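Local coordinates for protein NADP-dependent glyceraldehyde-3-phosphate dehydrogenase (Bacillus halodurans, PDB 3PRL) that probably catalyses the NADP-dependent, non-phosphorylating oxidation of glyceraldehyde 3-phosphate to 3-phosphoglycerate, at residues S369-D374 and G389-I394; Y78-L83 and E200-A205; E50-I55 and V227-I232. All blocks are in the same frame, centred on the assembly; numbering follows the deposited sequence.

Contact 1 of 3, residues S369-D374 and G389-I394; sequences SPTLLD and GPVLPI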
loop_
_atom_site.group_PDB
_atom_site.type_symbol
_atom_site.label_atom_id
_atom_site.label_comp_id
_atom_site.label_asym_id
_atom_site.label_seq_id
_atom_site.Cartn_x
_atom_site.Cartn_y
_atom_site.Cartn_z
ATOM N N SER D 369 47.404 -5.622 -12.609
ATOM C CA SER D 369 47.158 -4.351 -13.287
ATOM C C SER D 369 45.748 -4.339 -13.852
ATOM O O SER D 369 45.252 -5.382 -14.273
ATOM C CB SER D 369 48.163 -4.138 -14.428
ATOM O OG SER D 369 49.375 -3.588 -13.953
ATOM N N PRO D 370 45.081 -3.169 -13.844
ATOM C CA PRO D 370 43.790 -3.189 -14.511
ATOM C C PRO D 370 44.042 -3.524 -15.981
ATOM O O PRO D 370 44.962 -2.979 -16.602
ATOM C CB PRO D 370 43.265 -1.764 -14.333
ATOM C CG PRO D 370 44.480 -0.926 -14.036
ATOM C CD PRO D 370 45.437 -1.827 -13.340
ATOM N N THR D 371 43.255 -4.448 -16.510
ATOM C CA THR D 371 43.499 -4.966 -17.835
ATOM C C THR D 371 42.360 -4.580 -18.769
ATOM O O THR D 371 41.190 -4.886 -18.500
ATOM C CB THR D 371 43.751 -6.501 -17.806
ATOM O OG1 THR D 371 44.779 -6.801 -16.852
ATOM C CG2 THR D 371 44.202 -6.988 -19.162
ATOM N N LEU D 372 42.715 -3.883 -19.850
ATOM C CA LEU D 372 41.757 -3.494 -20.880
ATOM C C LEU D 372 42.004 -4.249 -22.178
ATOM O O LEU D 372 43.114 -4.217 -22.735
ATOM C CB LEU D 372 41.784 -1.982 -21.124
ATOM C CG LEU D 372 40.564 -1.384 -21.838
ATOM C CD1 LEU D 372 39.290 -1.553 -21.008
ATOM C CD2 LEU D 372 40.799 0.077 -22.142
ATOM N N LEU D 373 40.956 -4.922 -22.652
ATOM C CA LEU D 373 41.002 -5.659 -23.908
ATOM C C LEU D 373 39.991 -5.094 -24.885
ATOM O O LEU D 373 38.883 -4.723 -24.496
ATOM C CB LEU D 373 40.715 -7.142 -23.669
ATOM C CG LEU D 373 41.506 -7.872 -22.579
ATOM C CD1 LEU D 373 40.765 -9.124 -22.151
ATOM C CD2 LEU D 373 42.935 -8.204 -23.046
ATOM N N ASP D 374 40.372 -5.037 -26.154
ATOM C CA ASP D 374 39.493 -4.530 -27.206
ATOM C C ASP D 374 39.224 -5.629 -28.223
ATOM O O ASP D 374 39.863 -6.682 -28.183
ATOM C CB ASP D 374 40.089 -3.275 -27.870
ATOM C CG ASP D 374 39.037 -2.403 -28.572
ATOM O OD1 ASP D 374 37.851 -2.803 -28.656
ATOM O OD2 ASP D 374 39.407 -1.306 -29.048
ATOM N N GLY D 389 37.719 -10.028 -11.200
ATOM C CA GLY D 389 39.062 -9.450 -11.319
ATOM C C GLY D 389 39.148 -8.267 -12.266
ATOM O O GLY D 389 38.228 -8.053 -13.066
ATOM N N PRO D 390 40.256 -7.493 -12.185
ATOM C CA PRO D 390 40.358 -6.178 -12.819
ATOM C C PRO D 390 40.629 -6.301 -14.313
ATOM O O PRO D 390 41.729 -5.978 -14.782
ATOM C CB PRO D 390 41.545 -5.543 -12.103
ATOM C CG PRO D 390 42.424 -6.681 -11.758
ATOM C CD PRO D 390 41.535 -7.894 -11.568
ATOM N N VAL D 391 39.617 -6.767 -15.035
ATOM C CA VAL D 391 39.694 -6.987 -16.467
ATOM C C VAL D 391 38.369 -6.543 -17.069
ATOM O O VAL D 391 37.308 -6.762 -16.477
ATOM C CB VAL D 391 40.027 -8.470 -16.813
ATOM C CG1 VAL D 391 38.820 -9.407 -16.580
ATOM C CG2 VAL D 391 40.524 -8.590 -18.244
ATOM N N LEU D 392 38.428 -5.889 -18.222
ATOM C CA LEU D 392 37.221 -5.344 -18.834
ATOM C C LEU D 392 37.304 -5.485 -20.345
ATOM O O LEU D 392 38.191 -4.896 -20.972
ATOM C CB LEU D 392 37.032 -3.869 -18.440
ATOM C CG LEU D 392 35.826 -3.106 -19.008
ATOM C CD1 LEU D 392 34.518 -3.756 -18.583
ATOM C CD2 LEU D 392 35.872 -1.632 -18.593
ATOM N N PRO D 393 36.408 -6.287 -20.929
ATOM C CA PRO D 393 36.394 -6.418 -22.385
ATOM C C PRO D 393 35.531 -5.361 -23.053
ATOM O O PRO D 393 34.536 -4.921 -22.491
ATOM C CB PRO D 393 35.797 -7.807 -22.606
ATOM C CG PRO D 393 34.932 -8.043 -21.401
ATOM C CD PRO D 393 35.566 -7.301 -20.266
ATOM N N ILE D 394 35.933 -4.952 -24.251
ATOM C CA ILE D 394 35.093 -4.108 -25.083
ATOM C C ILE D 394 34.641 -4.939 -26.289
ATOM O O ILE D 394 35.449 -5.632 -26.926
ATOM C CB ILE D 394 35.810 -2.787 -25.517
ATOM C CG1 ILE D 394 36.650 -2.177 -24.370
ATOM C CG2 ILE D 394 34.811 -1.785 -26.098
ATOM C CD1 ILE D 394 35.881 -1.769 -23.118
#
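Pro-390 and Thr-371 open a parallel strand pair in the mixed sheet of the catalytic domain of the aldehyde dehydrogenase fold. Pro-390 is the centre of an inverse gamma turn, and its carbonyl O takes the first rung from Thr-371 N at 2.8 Å. The neighbouring Thr-371 hydroxyl turns to the Gly-360 carbonyl. Next, Val-391 has CG1 between its backbone N and carbonyl carbon (chi1 74°), which leaves CG2 to face the other strand, 3.9 Å from Thr-371 CB and 4.0 Å from Leu-373 CD1. Helix 337-352 covers this side through Ile-347 and Leu-351. Leu-392 bonds with both of its peptide groups: its N donates to Thr-371 O at 3.0 Å, and its O accepts a virtually straight bond from Leu-373 N (179° at the hydrogen). Its side chain lies on the other face, with CB against Leu-372 CD1, and packs on Phe-286 and Ile-281 of helix 274-286. Pro-393 turns its backbone to the next strand, 296-302, where it pairs with Val-299; lacking an N-H, it does so through its carbonyl. Ile-394 closes the ladder, its N donating to Leu-373 O at 3.0 Å. From there its CD1 reaches back to Leu-372 CD1 at 4.0 Å, while CB rests 3.7 Å from Asp-374 OD1.

Contact 2 of 3, residues Y78-L83 and E200-A205; sequences YAWADL and EALADA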
loop_
_atom_site.group_PDB
_atom_site.type_symbol
_atom_site.label_atom_id
_atom_site.label_comp_id
_atom_site.label_asym_id
_atom_site.label_seq_id
_atom_site.Cartn_x
_atom_site.Cartn_y
_atom_site.Cartn_z
ATOM N N TYR D 78 19.137 -0.080 16.210
ATOM C CA TYR D 78 19.660 1.267 16.406
ATOM C C TYR D 78 20.967 1.207 17.199
ATOM O O TYR D 78 21.972 1.769 16.787
ATOM C CB TYR D 78 18.656 2.155 17.169
ATOM C CG TYR D 78 17.358 2.499 16.450
ATOM C CD1 TYR D 78 17.262 2.441 15.067
ATOM C CD2 TYR D 78 16.240 2.930 17.164
ATOM C CE1 TYR D 78 16.086 2.768 14.409
ATOM C CE2 TYR D 78 15.054 3.262 16.516
ATOM C CZ TYR D 78 14.984 3.175 15.135
ATOM O OH TYR D 78 13.816 3.501 14.477
ATOM N N ALA D 79 20.934 0.505 18.340
ATOM C CA ALA D 79 22.106 0.377 19.237
ATOM C C ALA D 79 23.298 -0.276 18.553
ATOM O O ALA D 79 24.437 0.161 18.715
ATOM C CB ALA D 79 21.744 -0.402 20.502
ATOM N N TRP D 80 23.017 -1.314 17.772
ATOM C CA TRP D 80 24.048 -2.020 17.025
ATOM C C TRP D 80 24.659 -1.079 15.994
ATOM O O TRP D 80 25.870 -1.013 15.866
ATOM C CB TRP D 80 23.425 -3.248 16.361
ATOM C CG TRP D 80 24.316 -4.085 15.505
ATOM C CD1 TRP D 80 25.675 -4.228 15.596
ATOM C CD2 TRP D 80 23.894 -4.944 14.444
ATOM N NE1 TRP D 80 26.118 -5.112 14.647
ATOM C CE2 TRP D 80 25.046 -5.569 13.927
ATOM C CE3 TRP D 80 22.645 -5.256 13.889
ATOM C CZ2 TRP D 80 24.991 -6.479 12.868
ATOM C CZ3 TRP D 80 22.591 -6.147 12.839
ATOM C CH2 TRP D 80 23.754 -6.755 12.343
ATOM N N ALA D 81 23.801 -0.350 15.279
ATOM C CA ALA D 81 24.230 0.600 14.249
ATOM C C ALA D 81 25.136 1.667 14.842
ATOM O O ALA D 81 26.193 1.979 14.267
ATOM C CB ALA D 81 23.044 1.232 13.589
ATOM N N ASP D 82 24.724 2.214 15.987
ATOM C CA ASP D 82 25.527 3.221 16.687
ATOM C C ASP D 82 26.929 2.704 17.010
ATOM O O ASP D 82 27.923 3.371 16.717
ATOM C CB ASP D 82 24.832 3.702 17.972
ATOM C CG ASP D 82 23.429 4.254 17.723
ATOM O OD1 ASP D 82 23.000 4.371 16.554
ATOM O OD2 ASP D 82 22.743 4.570 18.714
ATOM N N LEU D 83 26.999 1.520 17.612
ATOM C CA LEU D 83 28.280 0.922 17.971
ATOM C C LEU D 83 29.148 0.619 16.750
ATOM O O LEU D 83 30.359 0.731 16.832
ATOM C CB LEU D 83 28.103 -0.348 18.824
ATOM C CG LEU D 83 27.367 -0.311 20.172
ATOM C CD1 LEU D 83 27.634 -1.597 20.971
ATOM C CD2 LEU D 83 27.700 0.920 21.022
ATOM N N GLU D 200 30.131 -8.886 17.419
ATOM C CA GLU D 200 30.529 -8.393 18.731
ATOM C C GLU D 200 29.785 -7.120 19.134
ATOM O O GLU D 200 29.299 -7.006 20.263
ATOM C CB GLU D 200 32.024 -8.119 18.741
ATOM C CG GLU D 200 32.875 -9.361 18.917
ATOM C CD GLU D 200 34.314 -9.036 19.256
ATOM O OE1 GLU D 200 34.557 -8.051 19.992
ATOM O OE2 GLU D 200 35.196 -9.774 18.779
ATOM N N ALA D 201 29.736 -6.164 18.205
ATOM C CA ALA D 201 29.004 -4.911 18.398
ATOM C C ALA D 201 27.522 -5.151 18.678
ATOM O O ALA D 201 26.918 -4.409 19.431
ATOM C CB ALA D 201 29.191 -3.981 17.188
ATOM N N LEU D 202 26.951 -6.202 18.092
ATOM C CA LEU D 202 25.531 -6.555 18.312
ATOM C C LEU D 202 25.331 -7.104 19.723
ATOM O O LEU D 202 24.333 -6.807 20.394
ATOM C CB LEU D 202 25.080 -7.601 17.285
ATOM C CG LEU D 202 23.623 -7.692 16.817
ATOM C CD1 LEU D 202 23.551 -8.627 15.630
ATOM C CD2 LEU D 202 22.680 -8.158 17.893
ATOM N N ALA D 203 26.288 -7.923 20.148
ATOM C CA ALA D 203 26.349 -8.456 21.504
ATOM C C ALA D 203 26.520 -7.342 22.531
ATOM O O ALA D 203 25.816 -7.318 23.537
ATOM C CB ALA D 203 27.503 -9.467 21.616
ATOM N N ASP D 204 27.451 -6.424 22.267
ATOM C CA ASP D 204 27.737 -5.298 23.170
ATOM C C ASP D 204 26.564 -4.303 23.177
ATOM O O ASP D 204 26.450 -3.458 24.068
ATOM C CB ASP D 204 29.045 -4.574 22.778
ATOM C CG ASP D 204 30.310 -5.454 22.924
ATOM O OD1 ASP D 204 30.252 -6.572 23.493
ATOM O OD2 ASP D 204 31.386 -5.010 22.453
ATOM N N ALA D 205 25.706 -4.416 22.166
ATOM C CA ALA D 205 24.502 -3.594 22.038
ATOM C C ALA D 205 23.362 -4.158 22.872
ATOM O O ALA D 205 22.321 -3.510 23.034
ATOM C CB ALA D 205 24.087 -3.495 20.569
#
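Trp-80 and Leu-202 dominate the crossing of helices 70-86 and 192-204, whose axes in these segments approach to 8.3 Å at 125°. The first kind of interaction is CH-pi. Leu-202 CD1 sits 3.6 Å from the centroid of the Trp-80 six-membered ring and only 3° off its normal, so the methyl stands squarely over the face. The rest of the leucine follows the same face inward: CG lies 3.6 Å from Trp-80 CD2, and the leucine backbone N comes within 3.4 Å of Trp-80 CD1. Trp-80 CG is anti to its backbone N (chi1 178°), which lays the indole along the flank of the other helix, with Ala-201 CB at the ring edge.

Aliphatic packing makes up the second kind. Small residues let the backbones come close: Ala-79 CB meets Ala-205 CB at 3.9 Å, and the latter methyl also touches the Trp-80 backbone. Leu-83 leans across the backbone of residues 201-205, its CD1 4.0 Å from Ala-205 CB; the same methyl covers the carbonyl of Ala-201, 3.3 Å from its O.

No hydrogen bond spans the two segments; the polar ends of Trp-80 and Asp-204 find partners beyond them. Trp-80 NE1 donates to Met-198 O, one turn earlier on helix 192-204, which helps, with the leucine on its face, to set the rotation of the ring; Asp-204 forms a salt bridge with Arg-87.

Helix 192-204 links the parallel strands 182-186 and 212-214, so helix 70-86 packs on the helix of a beta-alpha-beta crossover of the Rossmann-like cofactor-binding domain.

Contact 3 of 3, residues E50-I55 and V227-I232; sequences EVNDAI and VEHPGI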
loop_
_atom_site.group_PDB
_atom_site.type_symbol
_atom_site.label_atom_id
_atom_site.label_comp_id
_atom_site.label_asym_id
_atom_site.label_seq_id
_atom_site.Cartn_x
_atom_site.Cartn_y
_atom_site.Cartn_z
ATOM N N GLU D 50 28.393 -28.876 17.562
ATOM C CA GLU D 50 28.398 -27.448 17.876
ATOM C C GLU D 50 27.533 -26.625 16.900
ATOM O O GLU D 50 27.043 -25.555 17.268
ATOM C CB GLU D 50 29.828 -26.924 17.966
ATOM C CG GLU D 50 30.633 -27.656 19.030
ATOM C CD GLU D 50 32.091 -27.296 19.038
ATOM O OE1 GLU D 50 32.753 -27.417 17.983
ATOM O OE2 GLU D 50 32.576 -26.912 20.119
ATOM N N VAL D 51 27.334 -27.157 15.685
ATOM C CA VAL D 51 26.461 -26.571 14.652
ATOM C C VAL D 51 24.962 -26.814 14.918
ATOM O O VAL D 51 24.146 -25.908 14.739
ATOM C CB VAL D 51 26.845 -27.056 13.221
ATOM C CG1 VAL D 51 25.722 -26.816 12.230
ATOM C CG2 VAL D 51 28.102 -26.364 12.737
ATOM N N ASN D 52 24.613 -28.038 15.327
ATOM C CA ASN D 52 23.271 -28.353 15.822
ATOM C C ASN D 52 22.978 -27.527 17.065
ATOM O O ASN D 52 21.926 -26.926 17.184
ATOM C CB ASN D 52 23.135 -29.845 16.151
ATOM C CG ASN D 52 23.560 -30.745 15.004
ATOM O OD1 ASN D 52 23.296 -30.447 13.844
ATOM N ND2 ASN D 52 24.225 -31.858 15.327
ATOM N N ASP D 53 23.940 -27.476 17.977
ATOM C CA ASP D 53 23.783 -26.719 19.211
ATOM C C ASP D 53 23.422 -25.266 18.975
ATOM O O ASP D 53 22.567 -24.726 19.662
ATOM C CB ASP D 53 25.025 -26.844 20.090
ATOM C CG ASP D 53 24.999 -28.100 20.956
ATOM O OD1 ASP D 53 24.082 -28.931 20.778
ATOM O OD2 ASP D 53 25.889 -28.248 21.820
ATOM N N ALA D 54 24.065 -24.651 17.991
ATOM C CA ALA D 54 23.748 -23.290 17.582
ATOM C C ALA D 54 22.334 -23.196 17.017
ATOM O O ALA D 54 21.601 -22.266 17.340
ATOM C CB ALA D 54 24.753 -22.801 16.561
ATOM N N ILE D 55 21.951 -24.163 16.186
ATOM C CA ILE D 55 20.604 -24.175 15.600
ATOM C C ILE D 55 19.497 -24.328 16.651
ATOM O O ILE D 55 18.413 -23.751 16.501
ATOM C CB ILE D 55 20.464 -25.229 14.471
ATOM C CG1 ILE D 55 21.298 -24.790 13.265
ATOM C CG2 ILE D 55 19.002 -25.401 14.047
ATOM C CD1 ILE D 55 21.288 -25.754 12.097
ATOM N N VAL D 227 22.837 -26.426 5.354
ATOM C CA VAL D 227 21.862 -26.220 4.293
ATOM C C VAL D 227 20.768 -27.292 4.282
ATOM O O VAL D 227 19.639 -27.026 3.857
ATOM C CB VAL D 227 22.599 -26.060 2.923
ATOM C CG1 VAL D 227 21.875 -26.712 1.770
ATOM C CG2 VAL D 227 22.848 -24.593 2.643
ATOM N N GLU D 228 21.114 -28.473 4.797
ATOM C CA GLU D 228 20.229 -29.631 4.884
ATOM C C GLU D 228 19.478 -29.767 6.211
ATOM O O GLU D 228 18.728 -30.712 6.392
ATOM C CB GLU D 228 21.034 -30.917 4.643
ATOM C CG GLU D 228 21.580 -31.081 3.227
ATOM C CD GLU D 228 22.508 -32.293 3.056
ATOM O OE1 GLU D 228 22.938 -32.895 4.069
ATOM O OE2 GLU D 228 22.822 -32.638 1.892
ATOM N N HIS D 229 19.686 -28.838 7.140
ATOM C CA HIS D 229 19.172 -28.983 8.509
ATOM C C HIS D 229 17.684 -28.668 8.667
ATOM O O HIS D 229 17.271 -27.529 8.415
ATOM C CB HIS D 229 19.974 -28.094 9.468
ATOM C CG HIS D 229 20.085 -28.654 10.851
ATOM N ND1 HIS D 229 19.075 -28.549 11.779
ATOM C CD2 HIS D 229 21.091 -29.319 11.462
ATOM C CE1 HIS D 229 19.450 -29.132 12.903
ATOM N NE2 HIS D 229 20.671 -29.609 12.735
ATOM N N PRO D 230 16.878 -29.661 9.127
ATOM C CA PRO D 230 15.450 -29.427 9.355
ATOM C C PRO D 230 15.151 -28.233 10.273
ATOM O O PRO D 230 14.047 -27.686 10.220
ATOM C CB PRO D 230 14.965 -30.741 9.996
ATOM C CG PRO D 230 16.193 -31.412 10.496
ATOM C CD PRO D 230 17.273 -31.024 9.535
ATOM N N GLY D 231 16.135 -27.818 11.078
ATOM C CA GLY D 231 15.988 -26.659 11.975
ATOM C C GLY D 231 16.041 -25.291 11.315
ATOM O O GLY D 231 15.814 -24.276 11.969
ATOM N N ILE D 232 16.348 -25.269 10.018
ATOM C CA ILE D 232 16.444 -24.036 9.235
ATOM C C ILE D 232 15.151 -23.817 8.452
ATOM O O ILE D 232 14.670 -24.720 7.737
ATOM C CB ILE D 232 17.657 -24.076 8.260
ATOM C CG1 ILE D 232 18.992 -24.248 9.022
ATOM C CG2 ILE D 232 17.673 -22.859 7.323
ATOM C CD1 ILE D 232 19.438 -23.054 9.877
#
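Ile-55 drives its CD1 methyl onto one face of the His-229 imidazole, a CH-pi contact 3.5 Å from the ring centroid and displaced toward the rim, where CG is the nearest ring atom. Ile-55 has the most surface buried in this contact. The extended end of its side chain carries CD1 away from helix 48-65 into the loop, where the methyl also meets Ile-232 CD1 at 4.0 Å. The other branch, CG2, rests 3.9 Å from Gly-231 CA, where the absence of a side chain lets the loop backbone close on the helix.

His-229 uses both ring nitrogens. NE2 donates to Asn-52 OD1 at 3.0 Å; the bond is bent, 136° at the hydrogen, and although OD1 lies near the ring plane, NE2 stands above the plane of the amide carbonyl. ND1 accepts from Gly-231 N at 3.1 Å. Bonds at these two nitrogens hold the ring at a set rotation, presenting its face to Ile-55. His-229 also begins a type I beta turn running to Ile-232, closed by Ile-232 N on His-229 O at 2.9 Å, and ND1 bonds the N-H of its third residue. This turn lies between helix 223-227 and strand 234-238 of the Rossmann-like cofactor-binding domain, so helix 48-65 docks on its connecting loop.

Asn-52 contributes the tip of its side chain, with the amide and imidazole planes 42° apart. Its OD1 is shared, accepting a second hydrogen bond from His-225 NE2, and the His-225 ring meets that of His-229 at about 80°.

Contacts 2 and 3 pack helices 70-86 and 48-65, which are neighbours in the chain, against elements of the Rossmann-like core of the cofactor-binding domain; their centres are 25 Å apart and their nearest atoms about 14 Å. Contact 1 lies across the chain's centre in the catalytic domain, its centre 40 Å from that of contact 2 and 42 Å from that of contact 3. None of the three touches another. With no NADP modelled in this chain, their distance from the cofactor site is measured to its binding residues: side chains of Pro-390, Trp-80 and Ile-232 are about 11, 10 and 9 Å from those of Phe-162, Ser-160 and Lys-186, respectively.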